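PDB 3TWO: mannitol dehydrogenase from Helicobacter pylori, which probably catalyses the NADP(H)-dependent, zinc-dependent interconversion of cinnamyl alcohols and the corresponding aldehydes, as a medium-chain alcohol dehydrogenase. Local coordinates for residues I41-S44 and D45-S48; K99-E103 and H104-F108; N149-L152 and E153-A156; A161-T164 and T165-P168. One frame throughout, in Å; residues are numbered along the deposited sequence.

Contact 1: residues I41-S44 and D45-S48. With ZN (zinc ion), chain G; NDP (NADPH dihydro-nicotinamide-adenine-dinucleotide phosphate), chain F.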
loop_
_atom_site.group_PDB
_atom_site.type_symbol
_atom_site.label_atom_id
_atom_site.label_comp_id
_atom_site.label_asym_id
_atom_site.label_seq_id
_atom_site.Cartn_x
_atom_site.Cartn_y
_atom_site.Cartn_z
ATOM N N ILE B 41 9.718 22.868 16.452
ATOM C CA ILE B 41 8.279 22.831 16.253
ATOM C C ILE B 41 8.012 21.934 15.054
ATOM O O ILE B 41 8.495 22.211 13.976
ATOM C CB ILE B 41 7.743 24.235 15.942
ATOM C CG1 ILE B 41 7.940 25.165 17.149
ATOM C CG2 ILE B 41 6.272 24.182 15.406
ATOM C CD1 ILE B 41 7.483 26.559 16.845
ATOM N N CYS B 42 7.243 20.862 15.254
ATOM C CA CYS B 42 6.899 19.970 14.183
ATOM C C CYS B 42 5.414 20.290 13.814
ATOM O O CYS B 42 4.658 20.704 14.675
ATOM C CB CYS B 42 7.015 18.549 14.756
ATOM S SG CYS B 42 6.386 17.270 13.634
ATOM N N HIS B 43 4.999 20.029 12.587
ATOM C CA HIS B 43 3.563 20.222 12.223
ATOM C C HIS B 43 2.610 19.272 12.997
ATOM O O HIS B 43 1.432 19.571 13.149
ATOM C CB HIS B 43 3.345 20.087 10.701
ATOM C CG HIS B 43 2.215 20.909 10.146
ATOM N ND1 HIS B 43 0.896 20.758 10.546
ATOM C CD2 HIS B 43 2.194 21.817 9.133
ATOM C CE1 HIS B 43 0.123 21.591 9.857
ATOM N NE2 HIS B 43 0.886 22.232 8.980
ATOM N N SER B 44 3.128 18.144 13.473
ATOM C CA SER B 44 2.376 17.289 14.424
ATOM C C SER B 44 1.970 18.067 15.656
ATOM O O SER B 44 0.892 17.786 16.263
ATOM C CB SER B 44 3.237 16.081 14.886
ATOM O OG SER B 44 3.593 15.311 13.750
ATOM N N ASP B 45 2.813 19.029 16.065
ATOM C CA ASP B 45 2.475 19.853 17.228
ATOM C C ASP B 45 1.127 20.602 16.990
ATOM O O ASP B 45 0.267 20.742 17.888
ATOM C CB ASP B 45 3.587 20.865 17.520
ATOM C CG ASP B 45 4.925 20.198 17.915
ATOM O OD1 ASP B 45 5.022 18.980 18.189
ATOM O OD2 ASP B 45 5.922 20.922 17.971
ATOM N N ILE B 46 0.991 21.102 15.767
ATOM C CA ILE B 46 -0.134 21.928 15.389
ATOM C C ILE B 46 -1.385 21.049 15.219
ATOM O O ILE B 46 -2.469 21.432 15.715
ATOM C CB ILE B 46 0.125 22.615 14.030
ATOM C CG1 ILE B 46 1.391 23.469 14.089
ATOM C CG2 ILE B 46 -1.104 23.462 13.630
ATOM C CD1 ILE B 46 1.828 24.011 12.700
ATOM N N HIS B 47 -1.238 19.918 14.500
ATOM C CA HIS B 47 -2.328 18.956 14.335
ATOM C C HIS B 47 -2.861 18.558 15.742
ATOM O O HIS B 47 -4.109 18.488 15.953
ATOM C CB HIS B 47 -1.860 17.681 13.618
ATOM C CG HIS B 47 -1.454 17.857 12.167
ATOM N ND1 HIS B 47 -2.273 18.441 11.217
ATOM C CD2 HIS B 47 -0.336 17.452 11.490
ATOM C CE1 HIS B 47 -1.673 18.427 10.027
ATOM N NE2 HIS B 47 -0.521 17.787 10.159
ATOM N N SER B 48 -1.948 18.357 16.713
ATOM C CA SER B 48 -2.410 17.912 18.040
ATOM C C SER B 48 -3.039 19.068 18.773
ATOM O O SER B 48 -4.187 18.937 19.284
ATOM C CB SER B 48 -1.305 17.300 18.910
ATOM O OG SER B 48 -0.510 16.400 18.154
HETATM ZN ZN ZN G . 6.888 15.160 14.879
HETATM P PA NDP F . 5.641 21.544 7.817
HETATM O O1A NDP F . 4.516 22.419 7.449
HETATM O O2A NDP F . 7.166 21.933 7.788
HETATM O O5B NDP F . 5.860 21.151 6.249
HETATM C C5B NDP F . 4.702 20.761 5.336
HETATM C C4B NDP F . 5.097 21.119 3.908
HETATM O O4B NDP F . 4.212 20.584 2.837
HETATM C C3B NDP F . 5.118 22.658 3.769
HETATM O O3B NDP F . 6.377 23.024 3.088
HETATM C C2B NDP F . 3.889 22.930 2.860
HETATM O O2B NDP F . 4.207 24.105 2.091
HETATM C C1B NDP F . 3.911 21.710 1.909
HETATM N N9A NDP F . 2.568 21.313 1.428
HETATM C C8A NDP F . 1.413 21.463 2.116
HETATM N N7A NDP F . 0.453 20.935 1.374
HETATM C C5A NDP F . 0.982 20.463 0.248
HETATM C C6A NDP F . 0.454 19.825 -0.860
HETATM N N6A NDP F . -0.886 19.545 -1.006
HETATM N N1A NDP F . 1.311 19.504 -1.822
HETATM C C2A NDP F . 2.606 19.726 -1.751
HETATM N N3A NDP F . 3.136 20.316 -0.706
HETATM C C4A NDP F . 2.326 20.703 0.294
HETATM O O3 NDP F . 5.314 20.038 8.157
HETATM P PN NDP F . 6.269 19.015 8.768
HETATM O O1N NDP F . 7.364 18.649 7.841
HETATM O O2N NDP F . 6.686 19.281 10.239
HETATM O O5D NDP F . 5.297 17.785 8.907
HETATM C C5D NDP F . 4.512 17.375 7.686
HETATM C C4D NDP F . 3.425 16.284 8.070
HETATM O O4D NDP F . 4.232 15.201 8.568
HETATM C C3D NDP F . 2.435 16.675 9.202
HETATM O O3D NDP F . 1.124 16.143 8.865
HETATM C C2D NDP F . 3.087 15.990 10.426
HETATM O O2D NDP F . 2.123 15.665 11.366
HETATM C C1D NDP F . 3.598 14.686 9.769
HETATM N N1N NDP F . 4.592 13.923 10.596
HETATM C C2N NDP F . 4.477 12.515 10.637
HETATM C C3N NDP F . 5.366 11.756 11.380
HETATM C C7N NDP F . 5.262 10.233 11.328
HETATM O O7N NDP F . 4.699 9.668 10.376
HETATM N N7N NDP F . 6.028 9.596 12.206
HETATM C C4N NDP F . 6.370 12.406 12.136
HETATM C C5N NDP F . 6.525 13.821 12.075
HETATM C C6N NDP F . 5.646 14.580 11.330
HETATM P P2B NDP F . 3.182 25.252 1.810
HETATM O O1X NDP F . 4.002 26.617 2.204
HETATM O O2X NDP F . 2.675 25.146 0.438
HETATM O O3X NDP F . 2.019 25.126 2.886
#

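Contact 2: residues K99-E103 and H104-F108. With ZN (zinc ion), chain H.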
loop_
_atom_site.group_PDB
_atom_site.type_symbol
_atom_site.label_atom_id
_atom_site.label_comp_id
_atom_site.label_asym_id
_atom_site.label_seq_id
_atom_site.Cartn_x
_atom_site.Cartn_y
_atom_site.Cartn_z
ATOM N N LYS B 99 6.503 -7.375 21.328
ATOM C CA LYS B 99 7.252 -7.662 20.135
ATOM C C LYS B 99 7.800 -6.373 19.583
ATOM O O LYS B 99 8.964 -6.316 19.332
ATOM C CB LYS B 99 6.414 -8.370 19.064
ATOM C CG LYS B 99 7.293 -9.011 17.979
ATOM C CD LYS B 99 6.751 -10.369 17.539
ATOM C CE LYS B 99 5.479 -10.256 16.643
ATOM N NZ LYS B 99 5.806 -9.438 15.430
ATOM N N PRO B 100 6.962 -5.336 19.417
ATOM C CA PRO B 100 7.600 -4.121 18.900
ATOM C C PRO B 100 8.742 -3.576 19.803
ATOM O O PRO B 100 9.753 -3.121 19.251
ATOM C CB PRO B 100 6.439 -3.133 18.784
ATOM C CG PRO B 100 5.248 -3.965 18.595
ATOM C CD PRO B 100 5.493 -5.298 19.251
ATOM N N CYS B 101 8.584 -3.603 21.133
ATOM C CA CYS B 101 9.622 -3.116 22.014
ATOM C C CYS B 101 10.880 -3.925 21.836
ATOM O O CYS B 101 11.979 -3.330 21.824
ATOM C CB CYS B 101 9.218 -3.132 23.500
ATOM S SG CYS B 101 8.111 -1.753 23.964
ATOM N N LYS B 102 10.732 -5.254 21.712
ATOM C CA LYS B 102 11.895 -6.132 21.557
ATOM C C LYS B 102 12.576 -5.933 20.183
ATOM O O LYS B 102 13.793 -6.019 20.088
ATOM C CB LYS B 102 11.527 -7.588 21.782
ATOM C CG LYS B 102 11.686 -8.035 23.286
ATOM C CD LYS B 102 11.211 -6.991 24.367
ATOM C CE LYS B 102 11.025 -7.684 25.699
ATOM N NZ LYS B 102 12.096 -8.674 25.960
ATOM N N GLU B 103 11.801 -5.610 19.145
ATOM C CA GLU B 103 12.377 -5.308 17.837
ATOM C C GLU B 103 12.823 -3.827 17.692
ATOM O O GLU B 103 13.070 -3.347 16.573
ATOM C CB GLU B 103 11.422 -5.767 16.727
ATOM C CG GLU B 103 11.386 -7.287 16.744
ATOM C CD GLU B 103 10.321 -7.897 15.852
ATOM O OE1 GLU B 103 9.394 -7.184 15.402
ATOM O OE2 GLU B 103 10.415 -9.118 15.586
ATOM N N HIS B 104 12.953 -3.102 18.808
ATOM C CA HIS B 104 13.414 -1.712 18.714
ATOM C C HIS B 104 12.494 -0.840 17.833
ATOM O O HIS B 104 12.961 0.046 17.104
ATOM C CB HIS B 104 14.815 -1.677 18.090
ATOM C CG HIS B 104 15.788 -2.522 18.799
ATOM N ND1 HIS B 104 16.245 -2.217 20.068
ATOM C CD2 HIS B 104 16.395 -3.681 18.435
ATOM C CE1 HIS B 104 17.098 -3.152 20.449
ATOM N NE2 HIS B 104 17.195 -4.050 19.484
ATOM N N GLN B 105 11.194 -1.108 17.910
ATOM C CA GLN B 105 10.190 -0.248 17.290
ATOM C C GLN B 105 9.176 0.139 18.388
ATOM O O GLN B 105 7.960 -0.136 18.261
ATOM C CB GLN B 105 9.446 -1.029 16.208
ATOM C CG GLN B 105 10.275 -1.631 15.154
ATOM C CD GLN B 105 10.319 -0.716 13.982
ATOM O OE1 GLN B 105 11.113 0.233 13.980
ATOM N NE2 GLN B 105 9.436 -0.956 12.967
ATOM N N GLU B 106 9.678 0.769 19.449
ATOM C CA GLU B 106 8.857 1.119 20.603
ATOM C C GLU B 106 7.677 2.022 20.199
ATOM O O GLU B 106 6.671 2.053 20.903
ATOM C CB GLU B 106 9.709 1.772 21.735
ATOM C CG GLU B 106 10.957 0.965 22.112
ATOM C CD GLU B 106 12.223 1.405 21.324
ATOM O OE1 GLU B 106 12.117 2.051 20.233
ATOM O OE2 GLU B 106 13.332 1.128 21.830
ATOM N N GLN B 107 7.760 2.669 19.039
ATOM C CA GLN B 107 6.673 3.579 18.598
ATOM C C GLN B 107 5.391 2.846 18.309
ATOM O O GLN B 107 4.382 3.482 18.267
ATOM C CB GLN B 107 7.031 4.447 17.356
ATOM C CG GLN B 107 7.102 3.670 15.987
ATOM C CD GLN B 107 8.464 3.063 15.722
ATOM O OE1 GLN B 107 9.202 2.742 16.661
ATOM N NE2 GLN B 107 8.827 2.928 14.427
ATOM N N PHE B 108 5.435 1.526 18.120
ATOM C CA PHE B 108 4.248 0.726 17.911
ATOM C C PHE B 108 3.814 -0.025 19.168
ATOM O O PHE B 108 2.840 -0.751 19.124
ATOM C CB PHE B 108 4.429 -0.278 16.740
ATOM C CG PHE B 108 4.668 0.378 15.424
ATOM C CD1 PHE B 108 5.911 0.280 14.802
ATOM C CD2 PHE B 108 3.654 1.083 14.813
ATOM C CE1 PHE B 108 6.153 0.909 13.564
ATOM C CE2 PHE B 108 3.873 1.743 13.557
ATOM C CZ PHE B 108 5.145 1.657 12.948
HETATM ZN ZN ZN H . 5.906 -2.699 24.371
#

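Contact 3: residues N149-L152 and E153-A156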
loop_
_atom_site.group_PDB
_atom_site.type_symbol
_atom_site.label_atom_id
_atom_site.label_comp_id
_atom_site.label_asym_id
_atom_site.label_seq_id
_atom_site.Cartn_x
_atom_site.Cartn_y
_atom_site.Cartn_z
ATOM N N ASN B 149 30.027 18.688 20.809
ATOM C CA ASN B 149 30.331 19.811 19.895
ATOM C C ASN B 149 29.337 20.048 18.747
ATOM O O ASN B 149 29.487 20.995 18.003
ATOM C CB ASN B 149 31.745 19.710 19.340
ATOM C CG ASN B 149 32.792 19.948 20.412
ATOM O OD1 ASN B 149 33.475 19.008 20.816
ATOM N ND2 ASN B 149 32.908 21.204 20.903
ATOM N N ALA B 150 28.318 19.203 18.617
ATOM C CA ALA B 150 27.295 19.402 17.608
ATOM C C ALA B 150 26.517 20.724 17.844
ATOM O O ALA B 150 26.279 21.097 18.995
ATOM C CB ALA B 150 26.356 18.199 17.603
ATOM N N PRO B 151 26.113 21.436 16.757
ATOM C CA PRO B 151 25.276 22.662 17.002
ATOM C C PRO B 151 23.860 22.255 17.496
ATOM O O PRO B 151 23.073 21.648 16.756
ATOM C CB PRO B 151 25.230 23.356 15.635
ATOM C CG PRO B 151 25.459 22.210 14.601
ATOM C CD PRO B 151 26.423 21.230 15.324
ATOM N N LEU B 152 23.565 22.562 18.751
ATOM C CA LEU B 152 22.433 21.949 19.440
ATOM C C LEU B 152 21.082 22.443 18.947
ATOM O O LEU B 152 20.077 21.704 18.953
ATOM C CB LEU B 152 22.556 22.236 20.915
ATOM C CG LEU B 152 22.295 21.064 21.813
ATOM C CD1 LEU B 152 22.942 19.758 21.273
ATOM C CD2 LEU B 152 22.849 21.463 23.209
ATOM N N GLU B 153 21.051 23.696 18.506
ATOM C CA GLU B 153 19.857 24.272 17.863
ATOM C C GLU B 153 19.502 23.506 16.559
ATOM O O GLU B 153 18.320 23.329 16.261
ATOM C CB GLU B 153 20.011 25.797 17.661
ATOM C CG GLU B 153 20.788 26.351 16.413
ATOM C CD GLU B 153 22.288 26.181 16.502
ATOM O OE1 GLU B 153 22.802 25.732 17.540
ATOM O OE2 GLU B 153 22.977 26.485 15.502
ATOM N N LYS B 154 20.517 23.007 15.839
ATOM C CA LYS B 154 20.279 22.217 14.613
ATOM C C LYS B 154 19.977 20.730 14.882
ATOM O O LYS B 154 19.336 20.036 14.029
ATOM C CB LYS B 154 21.499 22.309 13.705
ATOM C CG LYS B 154 21.504 23.600 12.887
ATOM C CD LYS B 154 22.753 23.675 12.094
ATOM C CE LYS B 154 22.888 25.048 11.470
ATOM N NZ LYS B 154 24.032 24.949 10.539
ATOM N N VAL B 155 20.429 20.246 16.052
ATOM C CA VAL B 155 20.261 18.863 16.439
ATOM C C VAL B 155 18.788 18.582 16.756
ATOM O O VAL B 155 18.295 17.515 16.405
ATOM C CB VAL B 155 21.153 18.487 17.664
ATOM C CG1 VAL B 155 20.742 17.123 18.292
ATOM C CG2 VAL B 155 22.630 18.461 17.256
ATOM N N ALA B 156 18.106 19.520 17.415
ATOM C CA ALA B 156 16.774 19.272 17.971
ATOM C C ALA B 156 15.773 18.663 16.963
ATOM O O ALA B 156 15.087 17.684 17.287
ATOM C CB ALA B 156 16.199 20.592 18.693
#

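Contact 4: residues A161-T164 and T165-P168. With NDP (NADPH dihydro-nicotinamide-adenine-dinucleotide phosphate), chain F.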
loop_
_atom_site.group_PDB
_atom_site.type_symbol
_atom_site.label_atom_id
_atom_site.label_comp_id
_atom_site.label_asym_id
_atom_site.label_seq_id
_atom_site.Cartn_x
_atom_site.Cartn_y
_atom_site.Cartn_z
ATOM N N ALA B 161 11.758 15.176 12.772
ATOM C CA ALA B 161 12.015 15.320 11.312
ATOM C C ALA B 161 13.121 14.434 10.744
ATOM O O ALA B 161 12.981 13.840 9.647
ATOM C CB ALA B 161 12.318 16.807 10.960
ATOM N N GLY B 162 14.241 14.381 11.459
ATOM C CA GLY B 162 15.380 13.550 11.024
ATOM C C GLY B 162 15.048 12.042 11.003
ATOM O O GLY B 162 15.094 11.452 9.960
ATOM N N ILE B 163 14.695 11.433 12.144
ATOM C CA ILE B 163 14.359 9.993 12.113
ATOM C C ILE B 163 13.180 9.632 11.170
ATOM O O ILE B 163 13.214 8.614 10.517
ATOM C CB ILE B 163 14.094 9.377 13.502
ATOM C CG1 ILE B 163 13.908 7.854 13.322
ATOM C CG2 ILE B 163 12.788 10.031 14.220
ATOM C CD1 ILE B 163 15.132 7.125 12.792
ATOM N N THR B 164 12.141 10.467 11.131
ATOM C CA THR B 164 10.932 10.107 10.427
ATOM C C THR B 164 11.201 9.963 8.925
ATOM O O THR B 164 10.497 9.194 8.224
ATOM C CB THR B 164 9.784 11.111 10.663
ATOM O OG1 THR B 164 9.443 11.122 12.070
ATOM C CG2 THR B 164 8.522 10.700 9.854
ATOM N N THR B 165 12.237 10.653 8.441
ATOM C CA THR B 165 12.486 10.628 7.031
ATOM C C THR B 165 13.668 9.731 6.764
ATOM O O THR B 165 13.668 9.045 5.745
ATOM C CB THR B 165 12.810 12.021 6.512
ATOM O OG1 THR B 165 13.867 12.541 7.304
ATOM C CG2 THR B 165 11.566 12.957 6.671
ATOM N N TYR B 166 14.660 9.723 7.671
ATOM C CA TYR B 166 15.767 8.798 7.563
ATOM C C TYR B 166 15.244 7.314 7.455
ATOM O O TYR B 166 15.717 6.504 6.624
ATOM C CB TYR B 166 16.636 8.938 8.808
ATOM C CG TYR B 166 17.859 8.027 8.871
ATOM C CD1 TYR B 166 19.052 8.345 8.184
ATOM C CD2 TYR B 166 17.843 6.865 9.664
ATOM C CE1 TYR B 166 20.206 7.509 8.305
ATOM C CE2 TYR B 166 18.970 6.027 9.764
ATOM C CZ TYR B 166 20.138 6.370 9.102
ATOM O OH TYR B 166 21.201 5.521 9.192
ATOM N N SER B 167 14.257 6.996 8.299
ATOM C CA SER B 167 13.869 5.595 8.470
ATOM C C SER B 167 13.369 4.950 7.141
ATOM O O SER B 167 13.808 3.903 6.795
ATOM C CB SER B 167 12.852 5.419 9.635
ATOM O OG SER B 167 12.515 4.011 9.840
ATOM N N PRO B 168 12.420 5.567 6.430
ATOM C CA PRO B 168 11.867 4.853 5.255
ATOM C C PRO B 168 12.856 4.889 4.101
ATOM O O PRO B 168 12.841 4.003 3.244
ATOM C CB PRO B 168 10.624 5.670 4.892
ATOM C CG PRO B 168 10.779 6.967 5.662
ATOM C CD PRO B 168 11.552 6.653 6.869
HETATM P PA NDP F . 5.641 21.544 7.817
HETATM O O1A NDP F . 4.516 22.419 7.449
HETATM O O2A NDP F . 7.166 21.933 7.788
HETATM O O5B NDP F . 5.860 21.151 6.249
HETATM C C5B NDP F . 4.702 20.761 5.336
HETATM C C4B NDP F . 5.097 21.119 3.908
HETATM O O4B NDP F . 4.212 20.584 2.837
HETATM C C3B NDP F . 5.118 22.658 3.769
HETATM O O3B NDP F . 6.377 23.024 3.088
HETATM C C2B NDP F . 3.889 22.930 2.860
HETATM O O2B NDP F . 4.207 24.105 2.091
HETATM C C1B NDP F . 3.911 21.710 1.909
HETATM N N9A NDP F . 2.568 21.313 1.428
HETATM C C8A NDP F . 1.413 21.463 2.116
HETATM N N7A NDP F . 0.453 20.935 1.374
HETATM C C5A NDP F . 0.982 20.463 0.248
HETATM C C6A NDP F . 0.454 19.825 -0.860
HETATM N N6A NDP F . -0.886 19.545 -1.006
HETATM N N1A NDP F . 1.311 19.504 -1.822
HETATM C C2A NDP F . 2.606 19.726 -1.751
HETATM N N3A NDP F . 3.136 20.316 -0.706
HETATM C C4A NDP F . 2.326 20.703 0.294
HETATM O O3 NDP F . 5.314 20.038 8.157
HETATM P PN NDP F . 6.269 19.015 8.768
HETATM O O1N NDP F . 7.364 18.649 7.841
HETATM O O2N NDP F . 6.686 19.281 10.239
HETATM O O5D NDP F . 5.297 17.785 8.907
HETATM C C5D NDP F . 4.512 17.375 7.686
HETATM C C4D NDP F . 3.425 16.284 8.070
HETATM O O4D NDP F . 4.232 15.201 8.568
HETATM C C3D NDP F . 2.435 16.675 9.202
HETATM O O3D NDP F . 1.124 16.143 8.865
HETATM C C2D NDP F . 3.087 15.990 10.426
HETATM O O2D NDP F . 2.123 15.665 11.366
HETATM C C1D NDP F . 3.598 14.686 9.769
HETATM N N1N NDP F . 4.592 13.923 10.596
HETATM C C2N NDP F . 4.477 12.515 10.637
HETATM C C3N NDP F . 5.366 11.756 11.380
HETATM C C7N NDP F . 5.262 10.233 11.328
HETATM O O7N NDP F . 4.699 9.668 10.376
HETATM N N7N NDP F . 6.028 9.596 12.206
HETATM C C4N NDP F . 6.370 12.406 12.136
HETATM C C5N NDP F . 6.525 13.821 12.075
HETATM C C6N NDP F . 5.646 14.580 11.330
HETATM P P2B NDP F . 3.182 25.252 1.810
HETATM O O1X NDP F . 4.002 26.617 2.204
HETATM O O2X NDP F . 2.675 25.146 0.438
HETATM O O3X NDP F . 2.019 25.126 2.886
#

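Contact 1: residues I41-S44 and D45-S48
Ile46 lays its CD1 over one face of the His43 imidazole, 4.0 Å from the centroid of that ring and only 6° off its normal, a CH-pi contact. His47 also meets the His43 ring, but obliquely: the centroids lie 4.5 Å apart and the planes make 34°, so the pair is neither a parallel stack nor a T-shape.

Cys42 and Asp45 form a capping box at the start of this helix. Cys42 is the N-cap; its N donates to Asp45 OD2 at 3.0 Å, reaching the oxygen from above the carboxylate plane, while Asp45 N returns a bond to Cys42 O at 2.9 Å. With SG anti to the backbone N (chi1 171°), the same cysteine points its sulfur at a zinc ion, 2.5 Å from Cys42 SG, that it shares with His64 and Cys160, probably the catalytic zinc, as in related alcohol dehydrogenases. That sulfur also accepts from Ser44 N. Ser44 O is gripped from opposite faces of its plane by Ser48 N and Ser48 OG, one turn ahead, the latter at 2.7 Å.

NADPH lies against the first turn of the helix. His43 N donates to O2N of its diphosphate, and Ser44 OG and His47 NE2 each hydrogen-bond a hydroxyl of the nicotinamide ribose, with His47 NE2 2.7 Å from O3D. On its other nitrogen His47 is held by Glu52, a second-shell link that helps fix the ring's rotation.

Helix 43-49 follows strand 31-40; Ile41 pairs through its backbone with Tyr339 of strand 338-342, and Ile46 packs on Tyr327 and Leu330 of helix 323-331.

Contact 2: residues K99-E103 and H104-F108
The His104 imidazole has Lys102 O over one face, 3.8 Å above its plane and offset toward the rim, while the Phe108 ring carries its own neighbour Gln107, whose CG sits over one face near the rim. Phe108 meets the helix through its CB, which lies 4.0 Å from Pro100 CB.

The backbone from Pro100 to Gln105 forms a Schellman motif that ends helix 99-102. His104 is the C-prime residue, with a positive phi of 59°. Gln105 N reaches back to Pro100 O at 2.8 Å with an N-H...O angle of 159°, and His104 N bonds to Cys101 O at 3.2 Å from well above the carbonyl plane. This reversal brings the following chain beside the start of the helix, where Pro100 CB also approaches Gln105 O at 3.4 Å and Glu106 CG lies 4.3 Å from Cys101 SG.

Cys101 SG binds a zinc ion at 2.4 Å; Cys95, Cys98 and Cys109 complete this four-cysteine site, which matches the structural zinc lobe of medium-chain alcohol dehydrogenases. The motif includes the ligand Cys101 and leads the chain on to the ligand Cys109.

Glu106 OE1 accepts from Ile296 N, at the start of helix 296-308, and the Glu106 and Gln107 side chains rest on Phe91 of strand 91-93. Phe108 packs on His282 of the second subunit, from its helix 277-282, and Lys99 NZ forms a salt bridge with Glu234 of that neighbouring subunit.

Contact 3: residues N149-L152 and E153-A156
Glu153 folds back over the proline that precedes its helix. Its CB lies 3.7 Å from Leu152 C. CG is then wedged between the backbone N and the carbonyl carbon (chi1 83°), and a second bend at CB-CG (chi2 -74°) turns the carboxylate back along the chain. CD arrives 4.2 Å from Pro151 CB; OE2 lies 3.9 Å from that same Pro151 CB, and OE1 comes to 3.6 Å from Pro151 C. OE1 also nears Leu152 N, but the angle is too poor for a hydrogen bond.

Pro151 is the N-cap, and its ring is touched by two residues of the first turn. Besides the glutamate, Lys154 runs its extended chain obliquely across the proline, with Lys154 CD 4.0 Å from Pro151 CG. Val155 CG2 reaches back to the loop, 3.8 Å from Ala150 CB and also close to Pro151 O. Leu152 adds a looser apolar approach of CD1 to Val155 CB.

Every backbone bond across this turn is weak. Pro151 O receives both Lys154 N and Val155 N, the first at 129°, and Leu152 O receives Val155 N and Ala156 N. The helix is thus one short turn with weak backbone bonds, accompanied by apolar contacts of its side chains.

Helix 152-155 packs against the sheet: Leu152 rests on Leu37 and Tyr38 of strand 31-40 and, with Ala156, on Ala67 of strand 65-73, while Glu153 leans on Ile315 and Leu317 of strand 315-318.

Contact 4: residues A161-T164 and T165-P168
Thr165 opens the second half of a helix, 158-171, that precedes the first strand of the Rossmann-type nucleotide-binding sheet. Its OG1 occupies the slot between backbone N and carbonyl carbon (chi1 53°), which turns the hydroxyl back on the preceding turn: Thr165 OG1 lies 2.8 Å from Ala161 O and 3.1 Å from Gly162 O. Thr165 N makes only weak bonds to the same two carbonyls.

Tyr166 restores regular helical bonding: its N meets Gly162 O at 2.9 Å, nearly along the C=O axis. With CG anti to the backbone N (chi1 180°), the ring swings off the helix, and Tyr166 CD2 passes Ile163 CD1 obliquely at 4.1 Å. Tyr195 of helix 187-198 meets this ring edge-to-face and, with Met191 of the same helix, also packs on the Thr165 side chain.

Ser167 N bonds to Ile163 O at 2.9 Å with an N-H...O angle of 153°. Two glutamates of helix 296-308 take the polar ends of this turn, Glu298 hydrogen-bonding Ser167 OG and Glu301 the phenol OH of Tyr166. Pro168 has no N-H to continue the pattern. The helix is kinked here, and the ring CD takes the place beside Thr164 O that an amide would normally fill.

That threonine faces the cofactor. Thr164 OG1, which hydrogen-bonds to Cys160 O one turn back, sits 3.3 Å from nicotinamide C4N, the carbon that carries the transferred hydride, and Thr164 CG2 touches the same atom at 3.6 Å.

In the fold
Contacts 1 and 4 meet at the cofactor: their nearest atoms are about 6 Å apart and both touch NADPH, contact 1 along its diphosphate and nicotinamide ribose, contact 4 at the nicotinamide. The zinc bound by Cys42 of contact 1 is completed by His64 and by Cys160, which immediately precedes 161-164; the side chain of Thr164 is about 6 Å from a zinc ion. Contact 3 leads into contact 4 along the chain, helix 152-155 being followed by helix 158-171, with centres about 17 Å apart. Contact 2 holds the separate four-cysteine zinc, its centre about 24 Å from that of contact 1, yet the side chain of Phe108 is about 8 Å from a bound NADPH.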